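Local coordinates for protein diacylglycerol O-acyltransferase (PDB 6CHJ) that probably catalyses acyl transfer from acyl-CoA to diacylglycerol, giving triacylglycerol, and, as a wax ester synthase, to fatty alcohols, at residues P88-R92 with I93-L97; S101-H104 with S105-M108; A273-T276 with Y277-Q281; T415-N418 with D419-E422; L435-M438 with L439-E443. All coordinates share one frame; numbering follows the deposited sequence.

Contact 1 of 5, residues P88-R92 with I93-L97; sequences PTPGR and IRELL
Arg92 sits at the N-cap of helix 93-105, where its carbonyl O takes the first helical bond from Leu96 N at 3.0 Å and a weak one from Glu95 N. The chain reaches this point through a cis peptide before Pro90 and through Gly91, whose positive phi suits a glycine. Glu95 then folds back over the loop that precedes it. With CG turned away from the carbonyl carbon (chi1 -75°) and a bend at chi2, its carboxylate returns to the cap, and OE2 accepts Arg92 N at 3.1 Å through the anti lone pair. This is how the glutamate of a capping box works, although here the N-cap residue is an arginine and only that half of the box is made. The same OE2 rests 3.3 Å from Pro90 CD and lies over one face of the Arg92 guanidinium, 3.4 Å from Arg92 NE. No N-H points at it, so the salt bridge is one of charge alone. Nearer its backbone, Glu95 CG packs 4.0 Å from Pro88 CG. Arg94 runs beside Arg92 in the same direction, their guanidinium planes 80° apart; NH2 of Arg92 stands over a face of the Arg94 group, so two like charges are neighbours, and the exact position of their tips is doubtful. The turn links strand 82-86, the outermost strand, within this chain, of a mixed sheet, to helix 93-105. Leu96 packs on Leu87 and Leu123, while Thr89 OG1 bonds to Glu121 of the second subunit.

Contact 2 of 5, residues S101-H104 with S105-M108; sequences SAEH and SHLM
Ser105 and His106 turn back on Ser101, Ala102 and Glu103 at the C-terminal end of helix 93-105, in the catalytic domain of a member of the CoA-dependent acyltransferase superfamily. His106 can be followed outward. Its backbone N bonds to Glu103 O at 3.3 Å, approaching from well above the carbonyl plane, and His106 CB stays 3.8 Å from that same oxygen. A chi1 of -56° lays the imidazole across the helix end with Ala102 O over one face, displaced toward the rim. His106 ND1 stands farther from Ala102 O, at 3.7 Å, as does CG. On the outer side of the ring, His106 CD2 is 3.2 Å from Ala102 O. At the tip, His106 NE2 comes to 3.0 Å from Ala102 O, but because the oxygen stands above the ring this approach is no hydrogen bond. His106 CD2 also offers the ring edge to the Glu103 carboxylate, 3.7 Å from Glu103 OE2, with the two planes 68° apart. This imidazole stacks on His106 of the second subunit, so the helix terminus is also part of the dimer interface. The ring of His104 goes instead to Tyr131 OH and Ser402 O, and meets His22 edge-to-face. The serine completes the turn with its side chain: it bonds to Arg239 N as well, and Ser105 OG gives its proton to Ser101 O at 2.8 Å, tilted 18° from the carbonyl plane.

Contact 3 of 5, residues A273-T276 with Y277-Q281; sequences ALRT and YLMNQ
Thr276 O is gripped twice by Asn280, once by its backbone N at 2.9 Å and once by its side-chain ND2 at 2.8 Å, at the C-terminal end of helix 262-280, whose Ala273 side packs on helix 437-453. The two donors come from opposite faces of the carbonyl plane; the oxygen lies nearly in the amide plane of Asn280, whereas ND2 itself stands 44° out of the carbonyl plane. The backbone bond is the ordinary helical one; the second ties the Asn280 amide down against the last turn. Thr276 CG2, placed anti to the backbone N, packs 3.4 Å from Asn280 ND2, alongside rather than across, and leaves OG1 to bond to Ala272 O. One residue round, the extended Arg275 chain and Met279 meet obliquely. Met279 bends at chi3 (-71°), which curls its methyl back so that CE touches Arg275 CG at 3.6 Å, while Met279 SD sits 3.8 Å from Arg275 NH2 over one face of the guanidinium. With an alanine at Arg275, the thioether would probably lose the flat surface it lies on and be freer to turn, and Thr317 O would be left without the bond it receives from NH1. Tyr277 points elsewhere, its OH bonding to Pro433 O. The contact thus ends the helix with two different chemistries: a carbonyl oxygen that takes two N-H donors from one residue, and a soft, polarisable sulfur laid over a cationic group.

Contact 4 of 5, residues T415-N418 with D419-E422; sequences TSYN and DQVE
Thr415 and Glu422 face each other as an antiparallel hydrogen-bonded pair near the tip of the 410-417/420-428 beta hairpin. Glu422 N reaches Thr415 O at a short 2.6 Å, and Thr415 N answers to Glu422 O at 3.1 Å. Their side chains share one face of the sheet and meet obliquely. Thr415 OG1, opposite the backbone N (chi1 -175°), bonds to Val381 O, and that rotation turns CG2 to the glutamate, 3.5 Å from Glu422 CB. The glutamate chain bends at chi2 and swings its carboxylate back along the strand, where OE2 takes Gln420 NE2 at 3.1 Å in a nearly straight bond (168°). The oxygen is met on its syn side, and it also accepts Met398 N, so this one oxygen of a buried acid has two donors. Gln420 in turn holds Glu396 O with the same NE2, and Tyr417 offers the edge of its ring to both residues. Asp419 occupies the third position of a type II' turn, its carboxylate beside the Asn418 amide, with Asn418 ND2 3.2 Å from Asp419 OD2 at an angle too poor for a bond. Asn418 takes the positive-phi position of that turn. Strand 420-428 lies between 410-417 and 239-247, with Val421 bonded through its backbone to Trp246, while the face bearing Thr415, Tyr417 and Glu422 packs on strand 393-401 of the neighbouring sheet.

Contact 5 of 5, residues L435-M438 with L439-E443; sequences LQRM and LDYLE
The Tyr441 ring lies with one face over the carbonyl of Arg437, whose O stands 3.3 Å above its plane and is displaced toward the rim, in the opening turns of helix 437-453 in the C-terminal domain of this WS/DGAT enzyme. Toward the phenol end the Arg437 chain takes over: Arg437 CB is 3.8 Å from Tyr441 CZ, and Arg437 CD comes to 3.5 Å from Tyr441 OH. Arg437 and Tyr441 run side by side in the same direction, yet the guanidinium is turned 79° against the ring, so they are not stacked. The first torsion of Tyr441 (chi1 -59°) folds the ring back over the preceding turn. Arg437 O accepts Tyr441 N at 3.0 Å while the ring lies over it. Replacing Tyr441 by an alanine would probably uncover that carbonyl and deprive the aliphatic part of Arg437 of the surface it lies along. Asp440 carries an opposite charge, but its carboxylate stays apart from the guanidinium of the arginine. At its CD2 corner the Tyr441 ring also meets Met438 CG, 4.2 Å away, the two chains at about a right angle, and Met438 goes on to meet Ala273 and Tyr277 of helix 262-280 and residues of strands 410-417 and 420-428. Gln436 O accepts Leu439 N, and its OE1 bonds to Arg240. Met438 O accepts Leu442 N at 2.8 Å, while Leu442 CG presses on Met438 O at 3.2 Å.

Contacts 1 and 2 lie at opposite ends of helix 93-105, their centres about 17 Å apart, and both reach the second subunit. Contacts 3 and 5 form the closest pair, with centres about 10 Å apart: Ala273 CB meets Met438 CE at 3.4 Å, so helices 262-280 and 437-453 pack directly. Contact 4 precedes contact 5 in the chain, but their nearest atoms stay about 8 Å apart. Contacts 1 and 5 touch where Leu97 CD1, from the catalytic-domain range, packs 3.8 Å from Gln436 NE2, from the C-terminal one. No contact includes the HHxxxDG motif, taken as the active site in this family; contact 2 packs on strand 127-135, which ends at the motif's first histidine.

Contact 1 of 5, residues P88-R92 with I93-L97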
loop_
_atom_site.group_PDB
_atom_site.type_symbol
_atom_site.label_atom_id
_atom_site.label_comp_id
_atom_site.label_asym_id
_atom_site.label_seq_id
_atom_site.Cartn_x
_atom_site.Cartn_y
_atom_site.Cartn_z
ATOM N N PRO B 88 16.820 -1.807 2.671
ATOM C CA PRO B 88 17.806 -2.450 1.798
ATOM C C PRO B 88 19.173 -1.796 1.972
ATOM O O PRO B 88 19.285 -0.624 2.345
ATOM C CB PRO B 88 17.248 -2.199 0.394
ATOM C CG PRO B 88 16.553 -0.855 0.534
ATOM C CD PRO B 88 16.020 -0.788 1.960
ATOM N N THR B 89 20.220 -2.583 1.699
ATOM C CA THR B 89 21.582 -2.064 1.675
ATOM C C THR B 89 21.633 -0.802 0.805
ATOM O O THR B 89 21.139 -0.821 -0.333
ATOM C CB THR B 89 22.547 -3.130 1.130
ATOM O OG1 THR B 89 22.655 -4.207 2.067
ATOM C CG2 THR B 89 23.939 -2.560 0.888
ATOM N N PRO B 90 22.251 0.296 1.280
ATOM C CA PRO B 90 23.099 0.368 2.480
ATOM C C PRO B 90 22.463 0.937 3.743
ATOM O O PRO B 90 23.205 1.354 4.636
ATOM C CB PRO B 90 24.252 1.276 2.024
ATOM C CG PRO B 90 23.687 2.085 0.828
ATOM C CD PRO B 90 22.317 1.537 0.490
ATOM N N GLY B 91 21.135 0.968 3.816
ATOM C CA GLY B 91 20.472 1.279 5.070
ATOM C C GLY B 91 20.650 2.688 5.605
ATOM O O GLY B 91 20.485 2.911 6.810
ATOM N N ARG B 92 20.959 3.651 4.757
ATOM C CA ARG B 92 21.163 5.013 5.230
ATOM C C ARG B 92 19.912 5.862 4.966
ATOM O O ARG B 92 18.829 5.348 4.645
ATOM C CB ARG B 92 22.412 5.610 4.582
ATOM C CG ARG B 92 22.219 5.915 3.134
ATOM C CD ARG B 92 23.513 5.851 2.344
ATOM N NE ARG B 92 23.230 5.660 0.922
ATOM C CZ ARG B 92 22.746 6.603 0.124
ATOM N NH1 ARG B 92 22.488 7.827 0.601
ATOM N NH2 ARG B 92 22.520 6.326 -1.155
ATOM N N ILE B 93 20.055 7.181 5.106
ATOM C CA ILE B 93 18.874 8.030 5.173
ATOM C C ILE B 93 18.124 8.025 3.844
ATOM O O ILE B 93 16.885 7.993 3.827
ATOM C CB ILE B 93 19.252 9.450 5.629
ATOM C CG1 ILE B 93 19.792 9.403 7.065
ATOM C CG2 ILE B 93 18.025 10.369 5.587
ATOM C CD1 ILE B 93 18.974 8.517 8.026
ATOM N N ARG B 94 18.841 8.029 2.718
ATOM C CA ARG B 94 18.148 7.941 1.438
ATOM C C ARG B 94 17.217 6.720 1.391
ATOM O O ARG B 94 16.079 6.821 0.918
ATOM C CB ARG B 94 19.154 7.901 0.288
ATOM C CG ARG B 94 18.505 7.631 -1.063
ATOM C CD ARG B 94 19.160 8.403 -2.198
ATOM N NE ARG B 94 20.605 8.549 -2.010
ATOM C CZ ARG B 94 21.484 8.667 -3.002
ATOM N NH1 ARG B 94 21.066 8.644 -4.268
ATOM N NH2 ARG B 94 22.783 8.802 -2.729
ATOM N N GLU B 95 17.653 5.571 1.928
ATOM C CA GLU B 95 16.778 4.395 1.922
ATOM C C GLU B 95 15.604 4.551 2.900
ATOM O O GLU B 95 14.468 4.172 2.580
ATOM C CB GLU B 95 17.580 3.121 2.220
ATOM C CG GLU B 95 18.451 2.641 1.047
ATOM C CD GLU B 95 19.624 3.580 0.749
ATOM O OE1 GLU B 95 19.806 4.007 -0.418
ATOM O OE2 GLU B 95 20.370 3.897 1.703
ATOM N N LEU B 96 15.847 5.097 4.094
ATOM C CA LEU B 96 14.759 5.291 5.050
ATOM C C LEU B 96 13.646 6.150 4.467
ATOM O O LEU B 96 12.470 5.934 4.778
ATOM C CB LEU B 96 15.267 5.951 6.316
ATOM C CG LEU B 96 14.248 6.268 7.411
ATOM C CD1 LEU B 96 13.508 5.023 7.910
ATOM C CD2 LEU B 96 14.950 6.961 8.588
ATOM N N LEU B 97 13.995 7.136 3.633
ATOM C CA LEU B 97 12.974 8.028 3.118
ATOM C C LEU B 97 12.216 7.377 1.978
ATOM O O LEU B 97 11.015 7.628 1.836
ATOM C CB LEU B 97 13.584 9.356 2.674
ATOM C CG LEU B 97 14.260 10.161 3.796
ATOM C CD1 LEU B 97 14.808 11.477 3.270
ATOM C CD2 LEU B 97 13.347 10.403 4.993
#

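Contact 2 of 5, residues S101-H104 with S105-M108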
loop_
_atom_site.group_PDB
_atom_site.type_symbol
_atom_site.label_atom_id
_atom_site.label_comp_id
_atom_site.label_asym_id
_atom_site.label_seq_id
_atom_site.Cartn_x
_atom_site.Cartn_y
_atom_site.Cartn_z
ATOM N N SER B 101 8.173 6.799 1.684
ATOM C CA SER B 101 7.467 7.287 0.501
ATOM C C SER B 101 6.585 6.192 -0.102
ATOM O O SER B 101 5.420 6.437 -0.449
ATOM C CB SER B 101 8.479 7.813 -0.521
ATOM O OG SER B 101 9.430 8.691 0.088
ATOM N N ALA B 102 7.127 4.972 -0.208
ATOM C CA ALA B 102 6.349 3.808 -0.635
ATOM C C ALA B 102 5.214 3.508 0.338
ATOM O O ALA B 102 4.062 3.321 -0.069
ATOM C CB ALA B 102 7.268 2.584 -0.761
ATOM N N GLU B 103 5.520 3.440 1.634
ATOM C CA GLU B 103 4.499 3.030 2.587
ATOM C C GLU B 103 3.405 4.096 2.741
ATOM O O GLU B 103 2.227 3.755 2.891
ATOM C CB GLU B 103 5.153 2.698 3.930
ATOM C CG GLU B 103 4.250 1.910 4.850
ATOM C CD GLU B 103 3.687 0.640 4.193
ATOM O OE1 GLU B 103 4.468 -0.104 3.561
ATOM O OE2 GLU B 103 2.456 0.401 4.308
ATOM N N HIS B 104 3.761 5.389 2.667
ATOM C CA HIS B 104 2.771 6.457 2.807
ATOM C C HIS B 104 1.817 6.531 1.606
ATOM O O HIS B 104 0.688 7.009 1.759
ATOM C CB HIS B 104 3.486 7.803 3.008
ATOM C CG HIS B 104 2.618 8.859 3.616
ATOM N ND1 HIS B 104 2.273 8.858 4.951
ATOM C CD2 HIS B 104 1.997 9.931 3.064
ATOM C CE1 HIS B 104 1.474 9.882 5.199
ATOM N NE2 HIS B 104 1.305 10.558 4.074
ATOM N N SER B 105 2.247 6.078 0.416
ATOM C CA SER B 105 1.368 5.992 -0.756
ATOM C C SER B 105 0.144 5.091 -0.550
ATOM O O SER B 105 -0.874 5.293 -1.210
ATOM C CB SER B 105 2.145 5.442 -1.947
ATOM O OG SER B 105 3.306 6.198 -2.194
ATOM N N HIS B 106 0.236 4.057 0.287
ATOM C CA HIS B 106 -0.760 2.988 0.273
ATOM C C HIS B 106 -2.004 3.359 1.067
ATOM O O HIS B 106 -1.913 3.728 2.247
ATOM C CB HIS B 106 -0.172 1.700 0.849
ATOM C CG HIS B 106 1.065 1.242 0.148
ATOM N ND1 HIS B 106 1.198 1.270 -1.225
ATOM C CD2 HIS B 106 2.242 0.778 0.633
ATOM C CE1 HIS B 106 2.396 0.827 -1.556
ATOM N NE2 HIS B 106 3.052 0.531 -0.447
ATOM N N LEU B 107 -3.161 3.234 0.410
ATOM C CA LEU B 107 -4.461 3.280 1.075
ATOM C C LEU B 107 -4.520 2.333 2.262
ATOM O O LEU B 107 -4.035 1.198 2.201
ATOM C CB LEU B 107 -5.564 2.886 0.094
ATOM C CG LEU B 107 -6.073 3.941 -0.878
ATOM C CD1 LEU B 107 -7.241 3.363 -1.648
ATOM C CD2 LEU B 107 -6.455 5.262 -0.181
ATOM N N MET B 108 -5.145 2.787 3.339
ATOM C CA MET B 108 -5.376 1.905 4.468
ATOM C C MET B 108 -6.691 1.161 4.284
ATOM O O MET B 108 -7.600 1.621 3.600
ATOM C CB MET B 108 -5.404 2.677 5.784
ATOM C CG MET B 108 -4.383 3.746 5.890
ATOM S SD MET B 108 -4.266 4.454 7.533
ATOM C CE MET B 108 -3.665 2.993 8.411
#

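Contact 3 of 5, residues A273-T276 with Y277-Q281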
loop_
_atom_site.group_PDB
_atom_site.type_symbol
_atom_site.label_atom_id
_atom_site.label_comp_id
_atom_site.label_asym_id
_atom_site.label_seq_id
_atom_site.Cartn_x
_atom_site.Cartn_y
_atom_site.Cartn_z
ATOM N N ALA B 273 13.494 27.678 -0.876
ATOM C CA ALA B 273 13.509 26.331 -1.452
ATOM C C ALA B 273 12.513 26.208 -2.597
ATOM O O ALA B 273 12.837 25.654 -3.658
ATOM C CB ALA B 273 13.228 25.279 -0.375
ATOM N N LEU B 274 11.292 26.724 -2.405
ATOM C CA LEU B 274 10.287 26.624 -3.459
ATOM C C LEU B 274 10.727 27.389 -4.691
ATOM O O LEU B 274 10.494 26.948 -5.825
ATOM C CB LEU B 274 8.943 27.162 -2.967
ATOM C CG LEU B 274 8.075 26.242 -2.109
ATOM C CD1 LEU B 274 7.002 27.050 -1.413
ATOM C CD2 LEU B 274 7.461 25.100 -2.954
ATOM N N ARG B 275 11.353 28.550 -4.478
ATOM C CA ARG B 275 11.842 29.365 -5.578
ATOM C C ARG B 275 12.906 28.614 -6.366
ATOM O O ARG B 275 12.802 28.474 -7.590
ATOM C CB ARG B 275 12.379 30.694 -5.028
ATOM C CG ARG B 275 12.935 31.632 -6.078
ATOM C CD ARG B 275 13.501 32.893 -5.444
ATOM N NE ARG B 275 14.533 33.465 -6.296
ATOM C CZ ARG B 275 14.296 34.192 -7.384
ATOM N NH1 ARG B 275 13.053 34.485 -7.734
ATOM N NH2 ARG B 275 15.312 34.645 -8.116
ATOM N N THR B 276 13.925 28.102 -5.675
ATOM C CA THR B 276 14.971 27.354 -6.361
ATOM C C THR B 276 14.394 26.159 -7.106
ATOM O O THR B 276 14.769 25.893 -8.259
ATOM C CB THR B 276 16.034 26.884 -5.364
ATOM O OG1 THR B 276 16.339 27.937 -4.442
ATOM C CG2 THR B 276 17.318 26.478 -6.102
ATOM N N TYR B 277 13.467 25.427 -6.465
ATOM C CA TYR B 277 12.926 24.228 -7.094
ATOM C C TYR B 277 12.196 24.562 -8.394
ATOM O O TYR B 277 12.363 23.866 -9.405
ATOM C CB TYR B 277 12.008 23.478 -6.126
ATOM C CG TYR B 277 11.421 22.250 -6.773
ATOM C CD1 TYR B 277 12.077 21.022 -6.696
ATOM C CD2 TYR B 277 10.241 22.319 -7.504
ATOM C CE1 TYR B 277 11.561 19.888 -7.307
ATOM C CE2 TYR B 277 9.720 21.190 -8.130
ATOM C CZ TYR B 277 10.383 19.982 -8.024
ATOM O OH TYR B 277 9.874 18.872 -8.640
ATOM N N LEU B 278 11.385 25.626 -8.397
ATOM C CA LEU B 278 10.596 25.926 -9.586
ATOM C C LEU B 278 11.435 26.567 -10.682
ATOM O O LEU B 278 11.173 26.354 -11.872
ATOM C CB LEU B 278 9.417 26.826 -9.217
ATOM C CG LEU B 278 8.345 26.127 -8.381
ATOM C CD1 LEU B 278 7.435 27.137 -7.685
ATOM C CD2 LEU B 278 7.549 25.191 -9.254
ATOM N N MET B 279 12.443 27.354 -10.317
ATOM C CA MET B 279 13.381 27.812 -11.332
ATOM C C MET B 279 14.068 26.625 -11.979
ATOM O O MET B 279 14.034 26.466 -13.207
ATOM C CB MET B 279 14.400 28.766 -10.721
ATOM C CG MET B 279 13.790 30.090 -10.313
ATOM S SD MET B 279 15.046 31.257 -9.799
ATOM C CE MET B 279 15.567 30.557 -8.232
ATOM N N ASN B 280 14.636 25.737 -11.149
ATOM C CA ASN B 280 15.294 24.547 -11.662
ATOM C C ASN B 280 14.395 23.748 -12.601
ATOM O O ASN B 280 14.899 23.097 -13.521
ATOM C CB ASN B 280 15.770 23.688 -10.497
ATOM C CG ASN B 280 17.166 24.071 -10.020
ATOM O OD1 ASN B 280 18.148 23.431 -10.383
ATOM N ND2 ASN B 280 17.256 25.107 -9.197
ATOM N N GLN B 281 13.072 23.790 -12.412
ATOM C CA GLN B 281 12.151 23.149 -13.356
ATOM C C GLN B 281 11.739 24.059 -14.500
ATOM O O GLN B 281 10.907 23.655 -15.322
ATOM C CB GLN B 281 10.882 22.659 -12.640
ATOM C CG GLN B 281 11.097 21.442 -11.762
ATOM C CD GLN B 281 11.055 20.156 -12.560
ATOM O OE1 GLN B 281 10.044 19.832 -13.195
ATOM N NE2 GLN B 281 12.156 19.416 -12.539
#

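Contact 4 of 5, residues T415-N418 with D419-E422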
loop_
_atom_site.group_PDB
_atom_site.type_symbol
_atom_site.label_atom_id
_atom_site.label_comp_id
_atom_site.label_asym_id
_atom_site.label_seq_id
_atom_site.Cartn_x
_atom_site.Cartn_y
_atom_site.Cartn_z
ATOM N N THR B 415 7.742 21.088 12.483
ATOM C CA THR B 415 7.618 20.897 13.914
ATOM C C THR B 415 8.987 21.168 14.509
ATOM O O THR B 415 9.987 21.297 13.791
ATOM C CB THR B 415 7.109 19.485 14.264
ATOM O OG1 THR B 415 6.896 19.383 15.679
ATOM C CG2 THR B 415 8.109 18.447 13.855
ATOM N N SER B 416 9.025 21.266 15.827
ATOM C CA SER B 416 10.287 21.453 16.516
ATOM C C SER B 416 10.435 20.376 17.575
ATOM O O SER B 416 9.447 19.865 18.123
ATOM C CB SER B 416 10.407 22.857 17.141
ATOM O OG SER B 416 9.232 23.221 17.841
ATOM N N TYR B 417 11.684 20.013 17.824
ATOM C CA TYR B 417 12.032 19.060 18.872
ATOM C C TYR B 417 13.357 19.533 19.448
ATOM O O TYR B 417 14.377 19.497 18.753
ATOM C CB TYR B 417 12.124 17.625 18.326
ATOM C CG TYR B 417 12.865 16.601 19.196
ATOM C CD1 TYR B 417 12.493 16.360 20.523
ATOM C CD2 TYR B 417 13.916 15.853 18.671
ATOM C CE1 TYR B 417 13.168 15.411 21.299
ATOM C CE2 TYR B 417 14.596 14.919 19.435
ATOM C CZ TYR B 417 14.222 14.695 20.746
ATOM O OH TYR B 417 14.903 13.749 21.495
ATOM N N ASN B 418 13.319 20.021 20.691
ATOM C CA ASN B 418 14.510 20.406 21.445
ATOM C C ASN B 418 15.428 21.318 20.633
ATOM O O ASN B 418 15.071 22.456 20.329
ATOM C CB ASN B 418 15.263 19.151 21.916
ATOM C CG ASN B 418 16.360 19.466 22.940
ATOM O OD1 ASN B 418 16.088 20.003 24.019
ATOM N ND2 ASN B 418 17.603 19.141 22.593
ATOM N N ASP B 419 16.600 20.807 20.246
ATOM C CA ASP B 419 17.639 21.593 19.584
ATOM C C ASP B 419 17.248 22.109 18.207
ATOM O O ASP B 419 17.947 22.983 17.687
ATOM C CB ASP B 419 18.910 20.757 19.400
ATOM C CG ASP B 419 19.727 20.642 20.660
ATOM O OD1 ASP B 419 20.545 19.698 20.744
ATOM O OD2 ASP B 419 19.558 21.492 21.564
ATOM N N GLN B 420 16.203 21.567 17.578
ATOM C CA GLN B 420 16.135 21.626 16.126
ATOM C C GLN B 420 14.710 21.893 15.643
ATOM O O GLN B 420 13.732 21.791 16.389
ATOM C CB GLN B 420 16.701 20.331 15.512
ATOM C CG GLN B 420 15.939 19.058 15.928
ATOM C CD GLN B 420 16.810 17.807 15.958
ATOM O OE1 GLN B 420 17.942 17.826 16.451
ATOM N NE2 GLN B 420 16.270 16.700 15.444
ATOM N N VAL B 421 14.617 22.254 14.367
ATOM C CA VAL B 421 13.351 22.436 13.664
ATOM C C VAL B 421 13.279 21.368 12.577
ATOM O O VAL B 421 14.263 21.130 11.861
ATOM C CB VAL B 421 13.216 23.868 13.091
ATOM C CG1 VAL B 421 12.197 23.938 11.975
ATOM C CG2 VAL B 421 12.808 24.832 14.199
ATOM N N GLU B 422 12.129 20.707 12.476
ATOM C CA GLU B 422 11.989 19.498 11.670
ATOM C C GLU B 422 11.122 19.780 10.452
ATOM O O GLU B 422 10.000 20.288 10.591
ATOM C CB GLU B 422 11.362 18.386 12.508
ATOM C CG GLU B 422 11.947 18.312 13.909
ATOM C CD GLU B 422 13.235 17.534 13.911
ATOM O OE1 GLU B 422 14.200 18.002 13.273
ATOM O OE2 GLU B 422 13.287 16.459 14.535
#

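Contact 5 of 5, residues L435-M438 with L439-E443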
loop_
_atom_site.group_PDB
_atom_site.type_symbol
_atom_site.label_atom_id
_atom_site.label_comp_id
_atom_site.label_asym_id
_atom_site.label_seq_id
_atom_site.Cartn_x
_atom_site.Cartn_y
_atom_site.Cartn_z
ATOM N N LEU B 435 12.068 15.681 -5.644
ATOM C CA LEU B 435 11.605 16.494 -4.532
ATOM C C LEU B 435 12.608 16.518 -3.386
ATOM O O LEU B 435 12.611 17.471 -2.594
ATOM C CB LEU B 435 10.245 15.960 -4.062
ATOM C CG LEU B 435 9.464 16.569 -2.898
ATOM C CD1 LEU B 435 7.974 16.284 -3.073
ATOM C CD2 LEU B 435 9.916 15.959 -1.604
ATOM N N GLN B 436 13.454 15.483 -3.269
ATOM C CA GLN B 436 14.442 15.456 -2.192
ATOM C C GLN B 436 15.423 16.620 -2.316
ATOM O O GLN B 436 16.010 17.052 -1.317
ATOM C CB GLN B 436 15.195 14.112 -2.178
ATOM C CG GLN B 436 14.912 13.251 -0.916
ATOM C CD GLN B 436 15.752 11.940 -0.819
ATOM O OE1 GLN B 436 15.443 10.938 -1.480
ATOM N NE2 GLN B 436 16.796 11.951 0.025
ATOM N N ARG B 437 15.602 17.152 -3.524
ATOM C CA ARG B 437 16.543 18.248 -3.685
ATOM C C ARG B 437 16.097 19.492 -2.931
ATOM O O ARG B 437 16.930 20.359 -2.637
ATOM C CB ARG B 437 16.734 18.552 -5.166
ATOM C CG ARG B 437 18.062 18.090 -5.689
ATOM C CD ARG B 437 18.115 18.180 -7.184
ATOM N NE ARG B 437 18.170 16.847 -7.769
ATOM C CZ ARG B 437 17.978 16.580 -9.058
ATOM N NH1 ARG B 437 17.715 17.565 -9.915
ATOM N NH2 ARG B 437 18.052 15.319 -9.485
ATOM N N MET B 438 14.810 19.582 -2.578
ATOM C CA MET B 438 14.335 20.723 -1.802
ATOM C C MET B 438 14.961 20.793 -0.416
ATOM O O MET B 438 14.941 21.868 0.196
ATOM C CB MET B 438 12.810 20.693 -1.689
ATOM C CG MET B 438 12.136 21.321 -2.893
ATOM S SD MET B 438 10.447 21.770 -2.537
ATOM C CE MET B 438 10.738 23.169 -1.482
ATOM N N LEU B 439 15.493 19.682 0.097
ATOM C CA LEU B 439 16.264 19.718 1.340
ATOM C C LEU B 439 17.524 20.564 1.181
ATOM O O LEU B 439 17.860 21.370 2.055
ATOM C CB LEU B 439 16.634 18.298 1.772
ATOM C CG LEU B 439 15.471 17.372 2.109
ATOM C CD1 LEU B 439 15.981 16.050 2.693
ATOM C CD2 LEU B 439 14.519 18.091 3.067
ATOM N N ASP B 440 18.246 20.379 0.077
ATOM C CA ASP B 440 19.404 21.224 -0.179
ATOM C C ASP B 440 18.977 22.652 -0.467
ATOM O O ASP B 440 19.684 23.590 -0.091
ATOM C CB ASP B 440 20.216 20.680 -1.352
ATOM C CG ASP B 440 20.520 19.209 -1.217
ATOM O OD1 ASP B 440 21.153 18.817 -0.210
ATOM O OD2 ASP B 440 20.112 18.444 -2.117
ATOM N N TYR B 441 17.805 22.833 -1.086
ATOM C CA TYR B 441 17.335 24.180 -1.395
ATOM C C TYR B 441 16.901 24.914 -0.133
ATOM O O TYR B 441 17.101 26.132 -0.021
ATOM C CB TYR B 441 16.197 24.127 -2.414
ATOM C CG TYR B 441 16.557 23.458 -3.730
ATOM C CD1 TYR B 441 17.889 23.266 -4.100
ATOM C CD2 TYR B 441 15.559 23.027 -4.611
ATOM C CE1 TYR B 441 18.221 22.664 -5.301
ATOM C CE2 TYR B 441 15.885 22.421 -5.818
ATOM C CZ TYR B 441 17.225 22.238 -6.152
ATOM O OH TYR B 441 17.564 21.630 -7.338
ATOM N N LEU B 442 16.310 24.202 0.832
ATOM C CA LEU B 442 16.043 24.832 2.122
ATOM C C LEU B 442 17.346 25.235 2.793
ATOM O O LEU B 442 17.459 26.336 3.349
ATOM C CB LEU B 442 15.258 23.902 3.046
ATOM C CG LEU B 442 13.814 23.511 2.738
ATOM C CD1 LEU B 442 13.465 22.157 3.411
ATOM C CD2 LEU B 442 12.836 24.600 3.147
ATOM N N GLU B 443 18.343 24.349 2.747
ATOM C CA GLU B 443 19.591 24.603 3.449
ATOM C C GLU B 443 20.337 25.755 2.789
ATOM O O GLU B 443 20.901 26.613 3.471
ATOM C CB GLU B 443 20.424 23.308 3.499
ATOM C CG GLU B 443 21.910 23.476 3.840
ATOM C CD GLU B 443 22.156 24.076 5.230
ATOM O OE1 GLU B 443 21.320 23.872 6.140
ATOM O OE2 GLU B 443 23.194 24.754 5.413
#